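Local coordinates for protein PHB depolymerase (Penicillium funiculosum, PDB 2D81) that hydrolyses the biopolyester polyhydroxybutyrate, as an alpha/beta-hydrolase-fold depolymerase with a circularly permuted chain, at residues F137-D146 with R240-K249; L184-Q193 with T204-Q212. One frame throughout, in Å; residues are numbered along the deposited sequence.

Interaction 1 of 2, residues F137-D146 with R240-K249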
ATOM      1  N   PHE A 137       3.129 -11.800  -2.217  1.00  6.03           N
ATOM      2  CA  PHE A 137       2.259 -11.053  -3.121  1.00  6.53           C
ATOM      3  C   PHE A 137       1.715 -11.995  -4.190  1.00  6.93           C
ATOM      4  O   PHE A 137       2.482 -12.632  -4.906  1.00  6.87           O
ATOM      5  CB  PHE A 137       3.011  -9.907  -3.801  1.00  7.08           C
ATOM      6  CG  PHE A 137       2.098  -8.894  -4.426  1.00  7.34           C
ATOM      7  CD1 PHE A 137       1.756  -7.732  -3.742  1.00  7.76           C
ATOM      8  CD2 PHE A 137       1.524  -9.133  -5.669  1.00  6.80           C
ATOM      9  CE1 PHE A 137       0.852  -6.828  -4.283  1.00  6.77           C
ATOM     10  CE2 PHE A 137       0.614  -8.231  -6.221  1.00  9.44           C
ATOM     11  CZ  PHE A 137       0.279  -7.074  -5.522  1.00  8.82           C
ATOM     12  N   PRO A 138       0.381 -12.084  -4.321  1.00  7.48           N
ATOM     13  CA  PRO A 138      -0.243 -12.964  -5.314  1.00  5.96           C
ATOM     14  C   PRO A 138      -0.295 -12.420  -6.743  1.00  7.03           C
ATOM     15  O   PRO A 138      -0.908 -11.384  -6.998  1.00  6.07           O
ATOM     16  CB  PRO A 138      -1.637 -13.179  -4.740  1.00  7.32           C
ATOM     17  CG  PRO A 138      -1.943 -11.824  -4.160  1.00  7.53           C
ATOM     18  CD  PRO A 138      -0.639 -11.445  -3.465  1.00  6.53           C
ATOM     19  N   THR A 139       0.336 -13.136  -7.672  1.00  7.22           N
ATOM     20  CA  THR A 139       0.180 -12.837  -9.095  1.00  7.10           C
ATOM     21  C   THR A 139      -0.253 -14.105  -9.826  1.00  7.60           C
ATOM     22  O   THR A 139      -0.418 -15.156  -9.210  1.00  7.41           O
ATOM     23  CB  THR A 139       1.496 -12.341  -9.717  1.00  7.31           C
ATOM     24  OG1 THR A 139       2.346 -13.457 -10.008  1.00  6.86           O
ATOM     25  CG2 THR A 139       2.219 -11.414  -8.751  1.00  6.72           C
ATOM     26  N   ASP A 140      -0.435 -14.009 -11.140  1.00  7.65           N
ATOM     27  CA  ASP A 140      -0.782 -15.191 -11.921  1.00  7.58           C
ATOM     28  C   ASP A 140       0.240 -15.456 -13.018  1.00  8.30           C
ATOM     29  O   ASP A 140      -0.070 -16.073 -14.034  1.00  7.28           O
ATOM     30  CB  ASP A 140      -2.184 -15.035 -12.521  1.00  7.76           C
ATOM     31  CG  ASP A 140      -2.254 -13.955 -13.585  1.00  9.88           C
ATOM     32  OD1 ASP A 140      -1.447 -12.999 -13.535  1.00  9.30           O
ATOM     33  OD2 ASP A 140      -3.133 -14.060 -14.467  1.00  9.75           O
ATOM     34  N   PHE A 141       1.466 -14.994 -12.803  1.00  7.74           N
ATOM     35  CA  PHE A 141       2.546 -15.271 -13.737  1.00  9.46           C
ATOM     36  C   PHE A 141       3.868 -15.529 -13.023  1.00 10.58           C
ATOM     37  O   PHE A 141       4.022 -15.223 -11.839  1.00  9.13           O
ATOM     38  CB  PHE A 141       2.684 -14.118 -14.741  1.00  9.14           C
ATOM     39  CG  PHE A 141       3.022 -12.791 -14.117  1.00 10.16           C
ATOM     40  CD1 PHE A 141       4.335 -12.333 -14.095  1.00 12.01           C
ATOM     41  CD2 PHE A 141       2.025 -11.994 -13.560  1.00 11.10           C
ATOM     42  CE1 PHE A 141       4.655 -11.095 -13.532  1.00  9.22           C
ATOM     43  CE2 PHE A 141       2.334 -10.756 -12.993  1.00  9.72           C
ATOM     44  CZ  PHE A 141       3.652 -10.307 -12.980  1.00  9.87           C
ATOM     45  N   ASN A 142       4.813 -16.114 -13.752  1.00 10.71           N
ATOM     46  CA  ASN A 142       6.086 -16.531 -13.182  1.00 11.43           C
ATOM     47  C   ASN A 142       7.120 -15.414 -13.281  1.00 12.81           C
ATOM     48  O   ASN A 142       8.040 -15.470 -14.100  1.00 12.66           O
ATOM     49  CB  ASN A 142       6.584 -17.784 -13.910  1.00 13.83           C
ATOM     50  CG  ASN A 142       5.711 -18.994 -13.644  1.00 15.77           C
ATOM     51  OD1 ASN A 142       5.602 -19.895 -14.480  1.00 21.17           O
ATOM     52  ND2 ASN A 142       5.092 -19.030 -12.470  1.00 14.97           N
ATOM     53  N   GLY A 143       6.956 -14.397 -12.441  1.00 11.47           N
ATOM     54  CA  GLY A 143       7.908 -13.304 -12.414  1.00 10.24           C
ATOM     55  C   GLY A 143       9.308 -13.775 -12.073  1.00  9.63           C
ATOM     56  O   GLY A 143       9.486 -14.716 -11.300  1.00  9.07           O
ATOM     57  N   ALA A 144      10.309 -13.119 -12.651  1.00  9.19           N
ATOM     58  CA  ALA A 144      11.699 -13.525 -12.466  1.00  9.68           C
ATOM     59  C   ALA A 144      12.065 -13.630 -10.988  1.00  8.73           C
ATOM     60  O   ALA A 144      11.973 -12.657 -10.249  1.00  9.68           O
ATOM     61  CB  ALA A 144      12.626 -12.531 -13.162  1.00  8.69           C
ATOM     62  N   GLY A 145      12.482 -14.820 -10.564  1.00  9.46           N
ATOM     63  CA  GLY A 145      12.968 -14.990  -9.206  1.00  8.90           C
ATOM     64  C   GLY A 145      11.887 -15.157  -8.149  1.00  8.97           C
ATOM     65  O   GLY A 145      12.189 -15.194  -6.953  1.00  8.99           O
ATOM     66  N   ASP A 146      10.633 -15.261  -8.580  1.00  8.39           N
ATOM     67  CA  ASP A 146       9.515 -15.452  -7.657  1.00  7.61           C
ATOM     68  C   ASP A 146       9.740 -16.666  -6.763  1.00  7.27           C
ATOM     69  O   ASP A 146      10.284 -17.677  -7.205  1.00  7.92           O
ATOM     70  CB  ASP A 146       8.201 -15.655  -8.422  1.00  7.83           C
ATOM     71  CG  ASP A 146       7.545 -14.348  -8.845  1.00  9.31           C
ATOM     72  OD1 ASP A 146       6.369 -14.396  -9.263  1.00 10.08           O
ATOM     73  OD2 ASP A 146       8.190 -13.280  -8.765  1.00  8.52           O
ATOM     74  N   ARG A 240      12.311  -5.847  -8.527  1.00  9.90           N
ATOM     75  CA  ARG A 240      11.407  -6.988  -8.590  1.00 11.40           C
ATOM     76  C   ARG A 240       9.974  -6.709  -8.145  1.00  9.70           C
ATOM     77  O   ARG A 240       9.038  -7.292  -8.692  1.00 10.23           O
ATOM     78  CB  ARG A 240      11.978  -8.172  -7.806  1.00 13.98           C
ATOM     79  CG  ARG A 240      13.162  -8.833  -8.498  1.00 19.16           C
ATOM     80  CD  ARG A 240      13.439 -10.218  -7.931  1.00 22.04           C
ATOM     81  NE  ARG A 240      14.621 -10.832  -8.529  1.00 27.05           N
ATOM     82  CZ  ARG A 240      14.753 -11.108  -9.824  1.00 30.03           C
ATOM     83  NH1 ARG A 240      13.773 -10.824 -10.672  1.00 32.22           N
ATOM     84  NH2 ARG A 240      15.868 -11.670 -10.272  1.00 31.95           N
ATOM     85  N   PHE A 241       9.772  -5.827  -7.171  1.00  9.27           N
ATOM     86  CA  PHE A 241       8.400  -5.516  -6.787  1.00  7.06           C
ATOM     87  C   PHE A 241       7.746  -4.703  -7.897  1.00  7.98           C
ATOM     88  O   PHE A 241       6.593  -4.937  -8.262  1.00  9.43           O
ATOM     89  CB  PHE A 241       8.339  -4.723  -5.476  1.00  7.42           C
ATOM     90  CG  PHE A 241       6.946  -4.607  -4.905  1.00  5.76           C
ATOM     91  CD1 PHE A 241       6.451  -5.577  -4.037  1.00  6.47           C
ATOM     92  CD2 PHE A 241       6.121  -3.545  -5.262  1.00  7.96           C
ATOM     93  CE1 PHE A 241       5.147  -5.489  -3.534  1.00  7.46           C
ATOM     94  CE2 PHE A 241       4.821  -3.450  -4.766  1.00  8.96           C
ATOM     95  CZ  PHE A 241       4.334  -4.422  -3.902  1.00  6.99           C
ATOM     96  N   ILE A 242       8.491  -3.747  -8.438  1.00  8.77           N
ATOM     97  CA  ILE A 242       7.974  -2.891  -9.494  1.00  9.81           C
ATOM     98  C   ILE A 242       7.546  -3.704 -10.713  1.00 11.72           C
ATOM     99  O   ILE A 242       6.540  -3.390 -11.354  1.00 13.38           O
ATOM    100  CB  ILE A 242       9.036  -1.848  -9.912  1.00 10.63           C
ATOM    101  CG1 ILE A 242       9.291  -0.893  -8.741  1.00 10.01           C
ATOM    102  CG2 ILE A 242       8.574  -1.081 -11.152  1.00  8.11           C
ATOM    103  CD1 ILE A 242      10.540  -0.055  -8.886  1.00 13.33           C
ATOM    104  N   GLN A 243       8.298  -4.754 -11.025  1.00 10.83           N
ATOM    105  CA  GLN A 243       8.080  -5.503 -12.258  1.00 14.47           C
ATOM    106  C   GLN A 243       7.265  -6.783 -12.089  1.00 14.21           C
ATOM    107  O   GLN A 243       6.493  -7.149 -12.976  1.00 15.39           O
ATOM    108  CB  GLN A 243       9.419  -5.854 -12.906  1.00 14.73           C
ATOM    109  CG  GLN A 243      10.235  -4.650 -13.339  1.00 19.99           C
ATOM    110  CD  GLN A 243      11.526  -5.050 -14.021  1.00 23.29           C
ATOM    111  OE1 GLN A 243      12.341  -5.779 -13.454  1.00 25.62           O
ATOM    112  NE2 GLN A 243      11.719  -4.573 -15.246  1.00 26.70           N
ATOM    113  N   ASN A 244       7.439  -7.461 -10.959  1.00 11.76           N
ATOM    114  CA  ASN A 244       6.883  -8.802 -10.781  1.00  9.89           C
ATOM    115  C   ASN A 244       5.467  -8.836 -10.199  1.00  8.37           C
ATOM    116  O   ASN A 244       4.839  -9.893 -10.173  1.00  7.85           O
ATOM    117  CB  ASN A 244       7.804  -9.637  -9.885  1.00 12.43           C
ATOM    118  CG  ASN A 244       9.059 -10.111 -10.600  1.00 15.31           C
ATOM    119  OD1 ASN A 244       9.564  -9.451 -11.505  1.00 13.98           O
ATOM    120  ND2 ASN A 244       9.578 -11.257 -10.175  1.00 16.76           N
ATOM    121  N   THR A 245       4.966  -7.694  -9.732  1.00  5.99           N
ATOM    122  CA  THR A 245       3.667  -7.665  -9.065  1.00  6.91           C
ATOM    123  C   THR A 245       2.503  -7.578 -10.043  1.00  7.37           C
ATOM    124  O   THR A 245       1.394  -8.010  -9.733  1.00  8.59           O
ATOM    125  CB  THR A 245       3.560  -6.488  -8.081  1.00  7.42           C
ATOM    126  OG1 THR A 245       3.948  -5.276  -8.740  1.00  9.12           O
ATOM    127  CG2 THR A 245       4.451  -6.727  -6.867  1.00  7.08           C
ATOM    128  N   GLY A 246       2.750  -7.004 -11.216  1.00  6.63           N
ATOM    129  CA  GLY A 246       1.719  -6.986 -12.240  1.00  7.25           C
ATOM    130  C   GLY A 246       0.838  -5.748 -12.295  1.00  5.79           C
ATOM    131  O   GLY A 246      -0.089  -5.695 -13.103  1.00  6.13           O
ATOM    132  N   TYR A 247       1.107  -4.751 -11.455  1.00  6.58           N
ATOM    133  CA  TYR A 247       0.341  -3.504 -11.515  1.00  6.17           C
ATOM    134  C   TYR A 247       0.491  -2.843 -12.877  1.00  5.50           C
ATOM    135  O   TYR A 247      -0.482  -2.342 -13.447  1.00  5.76           O
ATOM    136  CB  TYR A 247       0.807  -2.502 -10.456  1.00  7.74           C
ATOM    137  CG  TYR A 247       0.493  -2.865  -9.024  1.00  6.81           C
ATOM    138  CD1 TYR A 247       1.406  -3.570  -8.249  1.00  6.92           C
ATOM    139  CD2 TYR A 247      -0.706  -2.464  -8.432  1.00  8.37           C
ATOM    140  CE1 TYR A 247       1.141  -3.863  -6.914  1.00  7.96           C
ATOM    141  CE2 TYR A 247      -0.984  -2.755  -7.101  1.00  7.34           C
ATOM    142  CZ  TYR A 247      -0.053  -3.452  -6.347  1.00  7.86           C
ATOM    143  OH  TYR A 247      -0.308  -3.728  -5.027  1.00  8.05           O
ATOM    144  N   ASN A 248       1.719  -2.829 -13.387  1.00  5.12           N
ATOM    145  CA  ASN A 248       2.021  -2.052 -14.580  1.00  6.25           C
ATOM    146  C   ASN A 248       1.290  -2.587 -15.802  1.00  6.38           C
ATOM    147  O   ASN A 248       0.940  -1.822 -16.699  1.00  7.74           O
ATOM    148  CB  ASN A 248       3.530  -2.034 -14.845  1.00  7.24           C
ATOM    149  CG  ASN A 248       4.310  -1.417 -13.705  1.00  9.37           C
ATOM    150  OD1 ASN A 248       3.761  -0.659 -12.906  1.00  8.20           O
ATOM    151  ND2 ASN A 248       5.599  -1.727 -13.632  1.00 10.30           N
ATOM    152  N   LYS A 249       1.056  -3.898 -15.832  1.00  6.82           N
ATOM    153  CA  LYS A 249       0.330  -4.519 -16.937  1.00  8.25           C
ATOM    154  C   LYS A 249      -1.058  -3.909 -17.091  1.00  8.76           C
ATOM    155  O   LYS A 249      -1.530  -3.685 -18.208  1.00  7.96           O
ATOM    156  CB  LYS A 249       0.196  -6.027 -16.705  1.00  9.88           C
ATOM    157  CG  LYS A 249       1.523  -6.761 -16.625  1.00 11.21           C
ATOM    158  CD  LYS A 249       1.314  -8.252 -16.422  1.00 12.75           C
ATOM    159  CE  LYS A 249       2.640  -8.990 -16.391  1.00 17.04           C
ATOM    160  NZ  LYS A 249       3.389  -8.830 -17.668  1.00 18.74           N
TER
HETATM  161  O   HOH W   1       5.070 -12.613 -10.570  1.00  8.66           O
HETATM  162  O   HOH W   2       9.797 -10.976 -14.613  1.00 11.87           O
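The ring of Phe141 lies between a lysine and a water: Lys249 lays its CE over one face, while Thr139 OG1 and water 1 sit off-centre over the opposite one. Lys249 NZ stands over the ring face, 4.9 Å from the centroid of the Phe141 ring, a cation-pi contact reached because the lysine chain bends at its last torsion (chi4 -61°). Water 1 donates to Thr139 OG1, whose further partner is the carbonyl of Ser158, and lies 2.8 Å from Asn244 O. Asn244 then spends its side-chain NH2 twice on the type II turn of residues 143-146. ND2 gives one hydrogen bond to Ala144 O at 2.8 Å, from above the carbonyl plane, and a second to Asp146 OD2 on its syn side but tilted out of the carboxylate plane, also 2.8 Å; together they fix the amide's rotation.

The contact joins the short strand 137-139, outside the main sheet of the alpha/beta-hydrolase fold, to the break between helices 240-244 and 247-251, where Gly246, with positive phi, is the first residue to leave helical angles. Here Phe137, Phe241 and Tyr247 form an aromatic cluster. With CG anti to the backbone N (chi1 -164°), the Phe137 ring takes Thr245 CG2 over the centre of one face, 4.0 Å from its centroid. Phe241 turns its edge toward Phe137 in an offset edge-to-face pair, planes at 81°. Replacing Phe137 with an alanine would probably open a gap beside Thr245 CG2 and leave the edge of Phe241 without its aromatic mate. Tyr247 OH, hydrogen-bonded to Ser16, meets the ring's edge 3.4 Å from Phe137 CE1.

Interaction 2 of 2, residues L184-Q193 with T204-Q212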
ATOM      1  N   LEU A 184       5.515  -3.384 -22.444  1.00  9.91           N
ATOM      2  CA  LEU A 184       4.851  -2.208 -21.893  1.00  9.47           C
ATOM      3  C   LEU A 184       5.158  -0.976 -22.738  1.00  9.49           C
ATOM      4  O   LEU A 184       6.262  -0.838 -23.273  1.00  9.99           O
ATOM      5  CB  LEU A 184       5.307  -1.975 -20.450  1.00 10.36           C
ATOM      6  CG  LEU A 184       4.974  -3.098 -19.461  1.00 12.20           C
ATOM      7  CD1 LEU A 184       5.549  -2.761 -18.093  1.00 13.30           C
ATOM      8  CD2 LEU A 184       3.466  -3.277 -19.381  1.00 14.31           C
ATOM      9  N   SER A 185       4.184  -0.078 -22.850  1.00  8.54           N
ATOM     10  CA  SER A 185       4.324   1.097 -23.707  1.00  8.99           C
ATOM     11  C   SER A 185       5.176   2.181 -23.059  1.00 10.82           C
ATOM     12  O   SER A 185       5.724   3.045 -23.750  1.00 10.75           O
ATOM     13  CB  SER A 185       2.949   1.683 -24.033  1.00  9.44           C
ATOM     14  OG  SER A 185       2.399   2.360 -22.911  1.00  9.62           O
ATOM     15  N   GLY A 186       5.278   2.136 -21.735  1.00 11.36           N
ATOM     16  CA  GLY A 186       5.859   3.247 -21.003  1.00 11.49           C
ATOM     17  C   GLY A 186       7.195   2.954 -20.355  1.00 12.37           C
ATOM     18  O   GLY A 186       7.892   2.010 -20.726  1.00 14.59           O
ATOM     19  N   SER A 187       7.551   3.778 -19.375  1.00 13.16           N
ATOM     20  CA  SER A 187       8.851   3.690 -18.727  1.00 13.28           C
ATOM     21  C   SER A 187       8.700   3.727 -17.213  1.00 11.21           C
ATOM     22  O   SER A 187       7.734   4.282 -16.687  1.00 11.48           O
ATOM     23  CB  SER A 187       9.735   4.858 -19.175  1.00 16.36           C
ATOM     24  OG  SER A 187       9.884   4.872 -20.585  1.00 22.23           O
ATOM     25  N   VAL A 188       9.658   3.125 -16.518  1.00 10.81           N
ATOM     26  CA  VAL A 188       9.800   3.325 -15.083  1.00  9.12           C
ATOM     27  C   VAL A 188      10.761   4.481 -14.843  1.00 10.18           C
ATOM     28  O   VAL A 188      11.928   4.423 -15.235  1.00 11.48           O
ATOM     29  CB  VAL A 188      10.351   2.060 -14.391  1.00  9.42           C
ATOM     30  CG1 VAL A 188      10.593   2.341 -12.913  1.00 10.02           C
ATOM     31  CG2 VAL A 188       9.374   0.908 -14.564  1.00  8.38           C
ATOM     32  N   LEU A 189      10.261   5.534 -14.209  1.00  8.12           N
ATOM     33  CA  LEU A 189      11.073   6.703 -13.912  1.00  9.28           C
ATOM     34  C   LEU A 189      11.575   6.607 -12.474  1.00  8.71           C
ATOM     35  O   LEU A 189      10.937   5.982 -11.626  1.00  9.00           O
ATOM     36  CB  LEU A 189      10.243   7.980 -14.088  1.00  8.40           C
ATOM     37  CG  LEU A 189       9.586   8.218 -15.452  1.00  8.23           C
ATOM     38  CD1 LEU A 189       8.728   9.472 -15.391  1.00 10.67           C
ATOM     39  CD2 LEU A 189      10.655   8.356 -16.526  1.00 11.89           C
ATOM     40  N   SER A 190      12.724   7.218 -12.210  1.00  9.83           N
ATOM     41  CA  SER A 190      13.220   7.347 -10.847  1.00  9.74           C
ATOM     42  C   SER A 190      13.192   8.814 -10.441  1.00  9.14           C
ATOM     43  O   SER A 190      13.329   9.701 -11.283  1.00 10.02           O
ATOM     44  CB  SER A 190      14.648   6.807 -10.746  1.00 11.82           C
ATOM     45  OG  SER A 190      15.530   7.549 -11.567  1.00 14.23           O
ATOM     46  N   PHE A 191      13.006   9.067  -9.150  1.00  9.04           N
ATOM     47  CA  PHE A 191      12.995  10.435  -8.645  1.00  7.86           C
ATOM     48  C   PHE A 191      13.556  10.478  -7.230  1.00  6.95           C
ATOM     49  O   PHE A 191      13.556   9.469  -6.522  1.00  7.93           O
ATOM     50  CB  PHE A 191      11.568  10.995  -8.673  1.00  7.78           C
ATOM     51  CG  PHE A 191      10.638  10.347  -7.683  1.00  7.89           C
ATOM     52  CD1 PHE A 191      10.523  10.844  -6.389  1.00  7.64           C
ATOM     53  CD2 PHE A 191       9.887   9.234  -8.042  1.00  8.03           C
ATOM     54  CE1 PHE A 191       9.672  10.240  -5.462  1.00  9.04           C
ATOM     55  CE2 PHE A 191       9.034   8.622  -7.123  1.00  8.83           C
ATOM     56  CZ  PHE A 191       8.928   9.126  -5.831  1.00  7.86           C
ATOM     57  N   ALA A 192      14.044  11.644  -6.821  1.00  7.99           N
ATOM     58  CA  ALA A 192      14.613  11.791  -5.486  1.00  7.84           C
ATOM     59  C   ALA A 192      13.520  11.887  -4.428  1.00  7.57           C
ATOM     60  O   ALA A 192      12.681  12.789  -4.472  1.00  8.34           O
ATOM     61  CB  ALA A 192      15.500  13.031  -5.432  1.00  8.27           C
ATOM     62  N   GLN A 193      13.524  10.952  -3.480  1.00  7.56           N
ATOM     63  CA  GLN A 193      12.693  11.093  -2.288  1.00  8.03           C
ATOM     64  C   GLN A 193      13.418  12.001  -1.306  1.00  8.81           C
ATOM     65  O   GLN A 193      13.910  11.562  -0.264  1.00  8.81           O
ATOM     66  CB  GLN A 193      12.425   9.727  -1.650  1.00  8.78           C
ATOM     67  CG  GLN A 193      11.717   8.757  -2.579  1.00  8.42           C
ATOM     68  CD  GLN A 193      11.278   7.490  -1.877  1.00  8.04           C
ATOM     69  OE1 GLN A 193      11.993   6.953  -1.026  1.00  9.51           O
ATOM     70  NE2 GLN A 193      10.105   6.993  -2.240  1.00  4.90           N
ATOM     71  N   THR A 204      16.706   7.024  -0.758  1.00  9.25           N
ATOM     72  CA  THR A 204      17.001   8.283  -1.438  1.00  9.11           C
ATOM     73  C   THR A 204      16.158   8.438  -2.701  1.00  9.13           C
ATOM     74  O   THR A 204      15.917   9.555  -3.167  1.00  8.53           O
ATOM     75  CB  THR A 204      18.484   8.353  -1.853  1.00 10.22           C
ATOM     76  OG1 THR A 204      18.776   7.270  -2.743  1.00 12.42           O
ATOM     77  CG2 THR A 204      19.387   8.252  -0.637  1.00 11.73           C
ATOM     78  N   THR A 205      15.719   7.311  -3.251  1.00  9.50           N
ATOM     79  CA  THR A 205      15.170   7.277  -4.601  1.00  8.51           C
ATOM     80  C   THR A 205      13.845   6.518  -4.621  1.00  8.37           C
ATOM     81  O   THR A 205      13.723   5.456  -4.012  1.00  7.72           O
ATOM     82  CB  THR A 205      16.159   6.582  -5.565  1.00  9.72           C
ATOM     83  OG1 THR A 205      17.437   7.229  -5.489  1.00  9.04           O
ATOM     84  CG2 THR A 205      15.648   6.643  -7.001  1.00  9.68           C
ATOM     85  N   GLY A 206      12.859   7.069  -5.322  1.00  8.29           N
ATOM     86  CA  GLY A 206      11.614   6.353  -5.540  1.00  8.05           C
ATOM     87  C   GLY A 206      11.381   6.124  -7.023  1.00  7.93           C
ATOM     88  O   GLY A 206      12.141   6.620  -7.857  1.00  6.81           O
ATOM     89  N   TYR A 207      10.330   5.381  -7.354  1.00  7.84           N
ATOM     90  CA  TYR A 207      10.049   5.052  -8.747  1.00  6.66           C
ATOM     91  C   TYR A 207       8.577   5.229  -9.088  1.00  7.18           C
ATOM     92  O   TYR A 207       7.721   5.243  -8.201  1.00  6.68           O
ATOM     93  CB  TYR A 207      10.472   3.611  -9.046  1.00  8.16           C
ATOM     94  CG  TYR A 207      11.944   3.365  -8.837  1.00 10.04           C
ATOM     95  CD1 TYR A 207      12.457   3.115  -7.563  1.00  9.99           C
ATOM     96  CD2 TYR A 207      12.835   3.432  -9.904  1.00  9.64           C
ATOM     97  CE1 TYR A 207      13.823   2.942  -7.364  1.00 12.07           C
ATOM     98  CE2 TYR A 207      14.201   3.262  -9.714  1.00 12.08           C
ATOM     99  CZ  TYR A 207      14.688   3.019  -8.444  1.00 10.98           C
ATOM    100  OH  TYR A 207      16.041   2.872  -8.254  1.00 14.31           O
ATOM    101  N   LEU A 208       8.287   5.375 -10.377  1.00  7.25           N
ATOM    102  CA  LEU A 208       6.909   5.377 -10.851  1.00  7.52           C
ATOM    103  C   LEU A 208       6.844   4.850 -12.273  1.00  7.47           C
ATOM    104  O   LEU A 208       7.713   5.151 -13.096  1.00  9.32           O
ATOM    105  CB  LEU A 208       6.303   6.789 -10.797  1.00  7.49           C
ATOM    106  CG  LEU A 208       6.934   7.905 -11.640  1.00  8.69           C
ATOM    107  CD1 LEU A 208       5.918   9.024 -11.855  1.00  8.97           C
ATOM    108  CD2 LEU A 208       8.177   8.433 -10.950  1.00  8.82           C
ATOM    109  N   TYR A 209       5.819   4.052 -12.558  1.00  6.70           N
ATOM    110  CA  TYR A 209       5.588   3.592 -13.917  1.00  6.78           C
ATOM    111  C   TYR A 209       4.635   4.532 -14.633  1.00  6.94           C
ATOM    112  O   TYR A 209       3.529   4.793 -14.152  1.00  6.70           O
ATOM    113  CB  TYR A 209       4.998   2.182 -13.937  1.00  7.14           C
ATOM    114  CG  TYR A 209       4.731   1.723 -15.347  1.00  6.80           C
ATOM    115  CD1 TYR A 209       5.785   1.492 -16.230  1.00  8.80           C
ATOM    116  CD2 TYR A 209       3.429   1.626 -15.834  1.00  7.80           C
ATOM    117  CE1 TYR A 209       5.550   1.186 -17.568  1.00  7.98           C
ATOM    118  CE2 TYR A 209       3.181   1.319 -17.175  1.00  7.79           C
ATOM    119  CZ  TYR A 209       4.251   1.104 -18.033  1.00  9.92           C
ATOM    120  OH  TYR A 209       4.025   0.824 -19.359  1.00 11.16           O
ATOM    121  N   VAL A 210       5.067   5.037 -15.786  1.00  5.97           N
ATOM    122  CA  VAL A 210       4.265   5.977 -16.561  1.00  7.39           C
ATOM    123  C   VAL A 210       3.976   5.423 -17.952  1.00  7.59           C
ATOM    124  O   VAL A 210       4.876   5.326 -18.788  1.00  7.38           O
ATOM    125  CB  VAL A 210       4.990   7.338 -16.721  1.00  8.07           C
ATOM    126  CG1 VAL A 210       4.141   8.290 -17.555  1.00  8.63           C
ATOM    127  CG2 VAL A 210       5.269   7.948 -15.352  1.00  7.38           C
ATOM    128  N   PRO A 211       2.715   5.041 -18.215  1.00  6.80           N
ATOM    129  CA  PRO A 211       2.339   4.502 -19.528  1.00  7.28           C
ATOM    130  C   PRO A 211       2.587   5.564 -20.594  1.00  8.80           C
ATOM    131  O   PRO A 211       2.624   6.753 -20.286  1.00  7.26           O
ATOM    132  CB  PRO A 211       0.849   4.202 -19.367  1.00  8.37           C
ATOM    133  CG  PRO A 211       0.714   3.917 -17.900  1.00  7.32           C
ATOM    134  CD  PRO A 211       1.574   4.992 -17.285  1.00  8.46           C
ATOM    135  N   GLN A 212       2.750   5.141 -21.844  1.00  9.24           N
ATOM    136  CA  GLN A 212       2.965   6.092 -22.931  1.00 12.36           C
ATOM    137  C   GLN A 212       1.867   7.153 -22.958  1.00 11.54           C
ATOM    138  O   GLN A 212       2.137   8.333 -23.191  1.00 10.63           O
ATOM    139  CB  GLN A 212       3.009   5.360 -24.275  1.00 15.41           C
ATOM    140  CG  GLN A 212       3.190   6.283 -25.473  1.00 20.98           C
ATOM    141  CD  GLN A 212       4.447   7.128 -25.371  1.00 23.88           C
ATOM    142  OE1 GLN A 212       5.556   6.601 -25.277  1.00 26.98           O
ATOM    143  NE2 GLN A 212       4.279   8.447 -25.391  1.00 26.63           N
TER
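Phe191 folds its ring back over the neighbouring strand, and Gly206 CA lies over one face, 4.0 Å from the Phe191 centroid, in a CH-pi contact. The fold-back follows from CG standing between the backbone N and the carbonyl carbon (chi1 69°). A side chain on Gly206 would run into this ring, which also has Leu208 CD2 3.5 Å from Phe191 CD2. Farther along, the Tyr209 ring has Val188 CG2 at its edge, while Leu184 CD1 comes in obliquely, 4.0 Å from Tyr209 CE1.

These residues belong to an antiparallel pair, strands 187-192 and 205-210, at one end of the main mixed sheet, with 187-192 outermost. Ser187, Leu189 and Phe191 face Val210, Leu208 and Gly206 in hydrogen-bonded pairs, each closed by two backbone bonds; the straightest runs from Val210 N to Ser187 O at 2.9 Å. Leu189, Phe191, Leu208 and Val210 share one side of the sheet, Val188, Tyr207 and Tyr209 the other. On the latter side Val188 CG1 touches Tyr207 CD2 at 3.9 Å.

Beyond the ladder, Gly186 N donates to Tyr209 OH at 3.0 Å, and Gln212 N to Ser185 OG, also 3.0 Å. Both hydroxyls are hydrogen-bonded to Asp252 OD2 as well, which implies that one carboxylate oxygen holds the two side chains that tie together the open end of the hairpin, away from its connecting loop, and that its probable charge would favour hydroxyls donating to it while accepting from backbone amides.

Overall arrangement
Both contacts are partly buried, their centres 16 Å apart, and they meet through the helical segment of interaction 1: Ile242 packs on Tyr207 and Val188, Asn248 on Tyr209 and Leu184. Residues 240-249 thus lie between the short strand 137-139 and the edge pair of the main sheet. Interaction 2 is built on a regular backbone ladder between neighbours in sequence; interaction 1 joins distant parts of the chain through side chains, with an aromatic cluster and a buried asparagine inside, and a lysine and the 143-146 turn toward solvent. Strand 256-260 is a shared neighbour, pairing with strand 205-210 and receiving Phe241 and Tyr247 on Tyr260.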